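Local coordinates for organic hydroperoxide resistance protein (Legionella pneumophila, PDB 6MJN) that probably reduces organic hydroperoxides through redox-active cysteines, helping to protect the bacterium against oxidative damage, at residues B[14-18]-B[27-31]; B[65-70]-B[82-86]. All blocks are in the same frame, centred on the assembly; numbering follows the deposited sequence.

Contact 1 (B[14-18]-B[27-31])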
ATOM      1  N   THR B  14      11.263   6.551  -8.001  1.00 33.96           N
ATOM      2  CA  THR B  14      11.201   6.820  -6.569  1.00 36.36           C
ATOM      3  C   THR B  14      10.128   7.866  -6.326  1.00 38.44           C
ATOM      4  O   THR B  14      10.023   8.836  -7.078  1.00 36.31           O
ATOM      5  CB  THR B  14      12.563   7.304  -6.035  1.00 44.19           C
ATOM      6  OG1 THR B  14      13.551   6.286  -6.241  1.00 37.59           O
ATOM      7  CG2 THR B  14      12.484   7.612  -4.556  1.00 37.24           C
ATOM      8  N   THR B  15       9.330   7.677  -5.282  1.00 31.20           N
ATOM      9  CA  THR B  15       8.307   8.650  -4.942  1.00 35.10           C
ATOM     10  C   THR B  15       8.361   8.872  -3.438  1.00 29.83           C
ATOM     11  O   THR B  15       8.743   7.979  -2.686  1.00 27.72           O
ATOM     12  CB  THR B  15       6.902   8.195  -5.430  1.00 33.32           C
ATOM     13  OG1 THR B  15       5.925   9.202  -5.138  1.00 34.71           O
ATOM     14  CG2 THR B  15       6.463   6.878  -4.770  1.00 30.47           C
ATOM     15  N   ILE B  16       8.033  10.085  -3.008  1.00 29.60           N
ATOM     16  CA  ILE B  16       8.135  10.468  -1.600  1.00 29.58           C
ATOM     17  C   ILE B  16       6.780  10.988  -1.143  1.00 27.57           C
ATOM     18  O   ILE B  16       6.199  11.850  -1.810  1.00 31.79           O
ATOM     19  CB  ILE B  16       9.227  11.537  -1.395  1.00 36.14           C
ATOM     20  CG1 ILE B  16      10.614  10.943  -1.679  1.00 37.24           C
ATOM     21  CG2 ILE B  16       9.171  12.135   0.021  1.00 35.78           C
ATOM     22  CD1 ILE B  16      11.693  11.998  -1.800  1.00 41.58           C
ATOM     23  N   ALA B  17       6.292  10.486   0.000  1.00 28.56           N
ATOM     24  CA  ALA B  17       5.057  10.981   0.610  1.00 30.67           C
ATOM     25  C   ALA B  17       5.323  11.497   2.014  1.00 31.30           C
ATOM     26  O   ALA B  17       6.179  10.968   2.727  1.00 29.36           O
ATOM     27  CB  ALA B  17       3.985   9.902   0.700  1.00 24.19           C
ATOM     28  N   LYS B  18       4.567  12.521   2.421  1.00 29.82           N
ATOM     29  CA  LYS B  18       4.723  13.125   3.744  1.00 27.69           C
ATOM     30  C   LYS B  18       3.342  13.224   4.373  1.00 25.41           C
ATOM     31  O   LYS B  18       2.408  13.738   3.740  1.00 25.94           O
ATOM     32  CB  LYS B  18       5.387  14.495   3.661  1.00 32.62           C
ATOM     33  CG  LYS B  18       6.822  14.483   3.123  1.00 35.89           C
ATOM     34  CD  LYS B  18       7.406  15.883   3.100  1.00 47.65           C
ATOM     35  CE  LYS B  18       8.897  15.849   2.806  1.00 53.92           C
ATOM     36  NZ  LYS B  18       9.506  17.209   2.886  1.00 64.78           N
ATOM     37  N   VAL B  27      -1.952  13.575   3.808  1.00 31.65           N
ATOM     38  CA  VAL B  27      -0.737  13.006   3.220  1.00 28.68           C
ATOM     39  C   VAL B  27      -0.645  13.421   1.757  1.00 31.36           C
ATOM     40  O   VAL B  27      -1.657  13.442   1.044  1.00 36.04           O
ATOM     41  CB  VAL B  27      -0.707  11.466   3.382  1.00 28.45           C
ATOM     42  CG1 VAL B  27      -1.883  10.822   2.649  1.00 29.55           C
ATOM     43  CG2 VAL B  27       0.618  10.882   2.909  1.00 28.24           C
ATOM     44  N   GLU B  28       0.571  13.774   1.309  1.00 32.94           N
ATOM     45  CA  GLU B  28       0.797  14.226  -0.067  1.00 34.00           C
ATOM     46  C   GLU B  28       2.097  13.641  -0.591  1.00 29.94           C
ATOM     47  O   GLU B  28       3.064  13.491   0.159  1.00 31.59           O
ATOM     48  CB  GLU B  28       0.919  15.765  -0.205  1.00 38.01           C
ATOM     49  CG  GLU B  28      -0.352  16.550   0.067  1.00 50.22           C
ATOM     50  CD  GLU B  28      -0.248  18.064  -0.203  1.00 55.28           C
ATOM     51  OE1 GLU B  28       0.724  18.545  -0.838  1.00 50.28           O
ATOM     52  OE2 GLU B  28      -1.174  18.780   0.231  1.00 56.54           O
ATOM     53  N   THR B  29       2.141  13.393  -1.897  1.00 31.40           N
ATOM     54  CA  THR B  29       3.409  13.091  -2.535  1.00 32.50           C
ATOM     55  C   THR B  29       4.113  14.392  -2.857  1.00 34.20           C
ATOM     56  O   THR B  29       3.472  15.421  -3.080  1.00 38.16           O
ATOM     57  CB  THR B  29       3.240  12.275  -3.818  1.00 32.60           C
ATOM     58  OG1 THR B  29       2.311  12.924  -4.707  1.00 33.16           O
ATOM     59  CG2 THR B  29       2.758  10.866  -3.495  1.00 36.32           C
ATOM     60  N   THR B  30       5.443  14.328  -2.903  1.00 30.30           N
ATOM     61  CA  THR B  30       6.245  15.513  -3.170  1.00 31.72           C
ATOM     62  C   THR B  30       5.944  16.093  -4.547  1.00 35.15           C
ATOM     63  O   THR B  30       5.988  17.319  -4.725  1.00 37.95           O
ATOM     64  CB  THR B  30       7.732  15.164  -3.022  1.00 33.83           C
ATOM     65  OG1 THR B  30       8.006  14.841  -1.646  1.00 36.51           O
ATOM     66  CG2 THR B  30       8.618  16.320  -3.456  1.00 42.68           C
ATOM     67  N   ASP B  31       5.600  15.252  -5.526  1.00 38.62           N
ATOM     68  CA  ASP B  31       5.286  15.794  -6.844  1.00 39.91           C
ATOM     69  C   ASP B  31       3.840  16.266  -6.962  1.00 38.94           C
ATOM     70  O   ASP B  31       3.420  16.661  -8.054  1.00 43.90           O
ATOM     71  CB  ASP B  31       5.607  14.775  -7.947  1.00 37.44           C
ATOM     72  CG  ASP B  31       4.730  13.527  -7.893  1.00 40.75           C
ATOM     73  OD1 ASP B  31       3.883  13.406  -6.984  1.00 41.58           O
ATOM     74  OD2 ASP B  31       4.890  12.661  -8.785  1.00 43.85           O
TER
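T15 starts the contact only loosely, with OG1 3.9 Å from CG2 of T29. That hydroxyl is hydrogen-bonded to Q55 of the second subunit. I16 makes the first backbone link: T30 N donates to I16 O at 2.8 Å. The same oxygen receives a CA-H...O contact from T29 CA at 3.1 Å. T30 has already left the strand, so this bond ties the start of the following turn to the hairpin. The I16 and T30 side chains also touch, CG2 to OG1 at 3.4 Å. A17 faces T29 as an antiparallel non-hydrogen-bonded pair, with their CA atoms 4.1 Å apart. The small A17 CB also packs on V27 CG2 at 4.1 Å. K18 and E28 form the next pair, which is hydrogen-bonded in both directions: K18 N to E28 O at 2.9 Å and E28 N to K18 O at 3.0 Å. The E28 carboxylate turns to H26. The turn after the second strand is held by T29 OG1 donating to D31 OD1 at 2.8 Å, and D31 OD1 also bonds L33 N. This is an antiparallel beta hairpin of strands 13-20 and 26-29. Strand 35-37 extends it beyond V27, which bonds L36 through the backbone. On its other edge, 14-18 pairs antiparallel with a strand of the second subunit, so the sheet crosses the dimer interface.

Contact 2 (B[65-70]-B[82-86])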
ATOM      1  N   PHE B  65      -2.092  -5.550  -9.207  1.00 30.85           N
ATOM      2  CA  PHE B  65      -2.353  -6.913  -9.638  1.00 31.81           C
ATOM      3  C   PHE B  65      -3.005  -6.923 -11.010  1.00 30.05           C
ATOM      4  O   PHE B  65      -2.686  -7.775 -11.834  1.00 31.55           O
ATOM      5  CB  PHE B  65      -3.221  -7.650  -8.610  1.00 32.62           C
ATOM      6  CG  PHE B  65      -3.152  -9.156  -8.719  1.00 31.91           C
ATOM      7  CD1 PHE B  65      -3.940  -9.855  -9.641  1.00 31.12           C
ATOM      8  CD2 PHE B  65      -2.303  -9.876  -7.884  1.00 31.56           C
ATOM      9  CE1 PHE B  65      -3.866 -11.244  -9.728  1.00 38.14           C
ATOM     10  CE2 PHE B  65      -2.222 -11.249  -7.966  1.00 35.08           C
ATOM     11  CZ  PHE B  65      -3.001 -11.949  -8.881  1.00 31.73           C
ATOM     12  N   GLU B  66      -3.905  -5.972 -11.284  1.00 27.76           N
ATOM     13  CA  GLU B  66      -4.458  -5.867 -12.633  1.00 31.83           C
ATOM     14  C   GLU B  66      -3.347  -5.689 -13.662  1.00 33.40           C
ATOM     15  O   GLU B  66      -3.363  -6.317 -14.730  1.00 35.95           O
ATOM     16  CB  GLU B  66      -5.446  -4.705 -12.721  1.00 36.69           C
ATOM     17  CG  GLU B  66      -6.145  -4.659 -14.088  1.00 43.67           C
ATOM     18  CD  GLU B  66      -6.786  -3.320 -14.396  1.00 54.76           C
ATOM     19  OE1 GLU B  66      -6.995  -2.526 -13.457  1.00 53.35           O
ATOM     20  OE2 GLU B  66      -7.082  -3.064 -15.583  1.00 53.30           O
ATOM     21  N   SER B  67      -2.361  -4.845 -13.351  1.00 32.49           N
ATOM     22  CA  SER B  67      -1.241  -4.641 -14.260  1.00 38.53           C
ATOM     23  C   SER B  67      -0.438  -5.920 -14.458  1.00 37.55           C
ATOM     24  O   SER B  67       0.033  -6.197 -15.565  1.00 38.24           O
ATOM     25  CB  SER B  67      -0.343  -3.523 -13.728  1.00 42.05           C
ATOM     26  OG  SER B  67       0.753  -3.309 -14.588  1.00 56.54           O
ATOM     27  N   ALA B  68      -0.255  -6.709 -13.397  1.00 34.55           N
ATOM     28  CA  ALA B  68       0.523  -7.939 -13.527  1.00 34.63           C
ATOM     29  C   ALA B  68      -0.200  -8.981 -14.378  1.00 37.14           C
ATOM     30  O   ALA B  68       0.441  -9.733 -15.124  1.00 32.51           O
ATOM     31  CB  ALA B  68       0.842  -8.512 -12.148  1.00 32.45           C
ATOM     32  N   ILE B  69      -1.529  -9.055 -14.255  1.00 31.91           N
ATOM     33  CA  ILE B  69      -2.325  -9.885 -15.161  1.00 33.84           C
ATOM     34  C   ILE B  69      -2.107  -9.452 -16.606  1.00 34.74           C
ATOM     35  O   ILE B  69      -1.853 -10.278 -17.493  1.00 35.90           O
ATOM     36  CB  ILE B  69      -3.817  -9.823 -14.787  1.00 29.90           C
ATOM     37  CG1 ILE B  69      -4.062 -10.465 -13.418  1.00 33.90           C
ATOM     38  CG2 ILE B  69      -4.657 -10.494 -15.887  1.00 34.62           C
ATOM     39  CD1 ILE B  69      -5.554 -10.386 -12.947  1.00 34.21           C
ATOM     40  N   ARG B  70      -2.241  -8.150 -16.875  1.00 37.65           N
ATOM     41  CA  ARG B  70      -2.058  -7.677 -18.243  1.00 44.42           C
ATOM     42  C   ARG B  70      -0.644  -7.965 -18.737  1.00 41.82           C
ATOM     43  O   ARG B  70      -0.449  -8.316 -19.906  1.00 43.30           O
ATOM     44  CB  ARG B  70      -2.382  -6.183 -18.339  1.00 43.94           C
ATOM     45  CG  ARG B  70      -3.842  -5.867 -18.068  1.00 43.97           C
ATOM     46  CD  ARG B  70      -4.194  -4.417 -18.347  1.00 52.66           C
ATOM     47  NE  ARG B  70      -5.559  -4.096 -17.932  1.00 53.19           N
ATOM     48  CZ  ARG B  70      -6.624  -4.148 -18.732  1.00 57.02           C
ATOM     49  NH1 ARG B  70      -6.496  -4.510 -20.005  1.00 56.47           N
ATOM     50  NH2 ARG B  70      -7.826  -3.836 -18.255  1.00 58.69           N
ATOM     51  N   ASP B  82     -10.491  -8.225 -21.596  1.00 56.77           N
ATOM     52  CA  ASP B  82     -10.582  -7.231 -20.535  1.00 54.12           C
ATOM     53  C   ASP B  82     -10.290  -7.893 -19.190  1.00 49.36           C
ATOM     54  O   ASP B  82     -10.328  -9.118 -19.053  1.00 55.68           O
ATOM     55  CB  ASP B  82     -11.965  -6.562 -20.521  1.00 54.84           C
ATOM     56  CG  ASP B  82     -11.973  -5.241 -19.772  1.00 78.30           C
ATOM     57  OD1 ASP B  82     -10.883  -4.740 -19.412  1.00 75.48           O
ATOM     58  OD2 ASP B  82     -13.077  -4.701 -19.539  1.00 80.39           O
ATOM     59  N   VAL B  83      -9.977  -7.063 -18.200  1.00 47.15           N
ATOM     60  CA  VAL B  83      -9.813  -7.534 -16.830  1.00 42.97           C
ATOM     61  C   VAL B  83     -10.163  -6.388 -15.892  1.00 46.88           C
ATOM     62  O   VAL B  83      -9.827  -5.228 -16.153  1.00 48.53           O
ATOM     63  CB  VAL B  83      -8.380  -8.057 -16.571  1.00 55.17           C
ATOM     64  CG1 VAL B  83      -7.354  -6.980 -16.862  1.00 57.02           C
ATOM     65  CG2 VAL B  83      -8.224  -8.521 -15.122  1.00 49.72           C
ATOM     66  N   SER B  84     -10.859  -6.713 -14.809  1.00 41.09           N
ATOM     67  CA  SER B  84     -10.962  -5.804 -13.681  1.00 43.34           C
ATOM     68  C   SER B  84     -10.544  -6.556 -12.430  1.00 37.26           C
ATOM     69  O   SER B  84     -10.579  -7.791 -12.375  1.00 42.51           O
ATOM     70  CB  SER B  84     -12.375  -5.238 -13.530  1.00 47.80           C
ATOM     71  OG  SER B  84     -13.291  -6.260 -13.234  1.00 52.99           O
ATOM     72  N   MET B  85     -10.177  -5.794 -11.404  1.00 31.92           N
ATOM     73  CA  MET B  85      -9.571  -6.348 -10.212  1.00 32.34           C
ATOM     74  C   MET B  85     -10.238  -5.755  -8.977  1.00 34.08           C
ATOM     75  O   MET B  85     -10.347  -4.531  -8.856  1.00 37.62           O
ATOM     76  CB  MET B  85      -8.077  -6.029 -10.205  1.00 31.63           C
ATOM     77  CG  MET B  85      -7.258  -6.961  -9.393  1.00 38.87           C
ATOM     78  SD  MET B  85      -7.347  -8.649 -10.028  1.00 39.93           S
ATOM     79  CE  MET B  85      -7.279  -9.393  -8.395  1.00 30.10           C
ATOM     80  N   THR B  86     -10.673  -6.631  -8.083  1.00 32.05           N
ATOM     81  CA  THR B  86     -11.225  -6.288  -6.781  1.00 33.76           C
ATOM     82  C   THR B  86     -10.234  -6.740  -5.712  1.00 35.62           C
ATOM     83  O   THR B  86      -9.735  -7.869  -5.763  1.00 36.82           O
ATOM     84  CB  THR B  86     -12.570  -6.992  -6.568  1.00 36.03           C
ATOM     85  OG1 THR B  86     -13.503  -6.569  -7.575  1.00 39.79           O
ATOM     86  CG2 THR B  86     -13.139  -6.661  -5.212  1.00 42.75           C
TER
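Helix 53-76 packs against strand 82-93 here, in the alpha+beta core of the OsmC-like fold. The helix and strand segments run nearly antiparallel, at 151°, with their axes 8.3 Å apart at closest approach. V83 and M85 both point toward the helix. M85 meets F65 and I69: its CE lies 3.6 Å from F65 CD1, and its SD lies 3.8 Å from I69 CD1. M85 SD sits 4.8 Å from the centroid of the F65 ring, an oblique Met-aromatic contact. I69 CD1 also reaches V83 CG2 at 3.9 Å. E66 CB packs on M85 CB at 3.9 Å. Beyond M85, F65 also touches L105 of strand 99-110, V121 and A124 of helix 114-125, and C128. Charges lie to one side of this apolar patch. R70, one turn after E66, gives E66 OE2 two hydrogen bonds, from NE at 3.0 Å and from NH2 at 2.9 Å. R70 NH2 also makes a salt bridge to D82 OD1 at 3.4 Å, with a weak hydrogen bond. V83 CG1 lies over one face of the guanidinium, 3.5 Å from R70 CZ. The same E66 OE2 accepts a hydrogen bond from G22 N of the second subunit, its strongest polar partner. The helix thus grips the strand mainly by apolar contact, while the E66-R70-D82 network adds a polar flank that reaches the dimer interface.

Along the chain, both segments of contact 1 come before those of contact 2. Their centres are 25 Å apart, and their nearest atoms are about 15 Å apart. Within one subunit they share no strand: contact 1 lies in the small antiparallel sheet of 13-20, 26-29 and 35-37, and contact 2 joins helix 53-76 to the mixed sheet of 82-93, 99-110 and 140-146. The dimer brings the two regions together. Segment 14-18 of one chain pairs antiparallel with a strand of the other, and I16 packs on T86 of that other chain. Each subunit's hairpin therefore extends its partner's core sheet, and the two chains form an intertwined dimer.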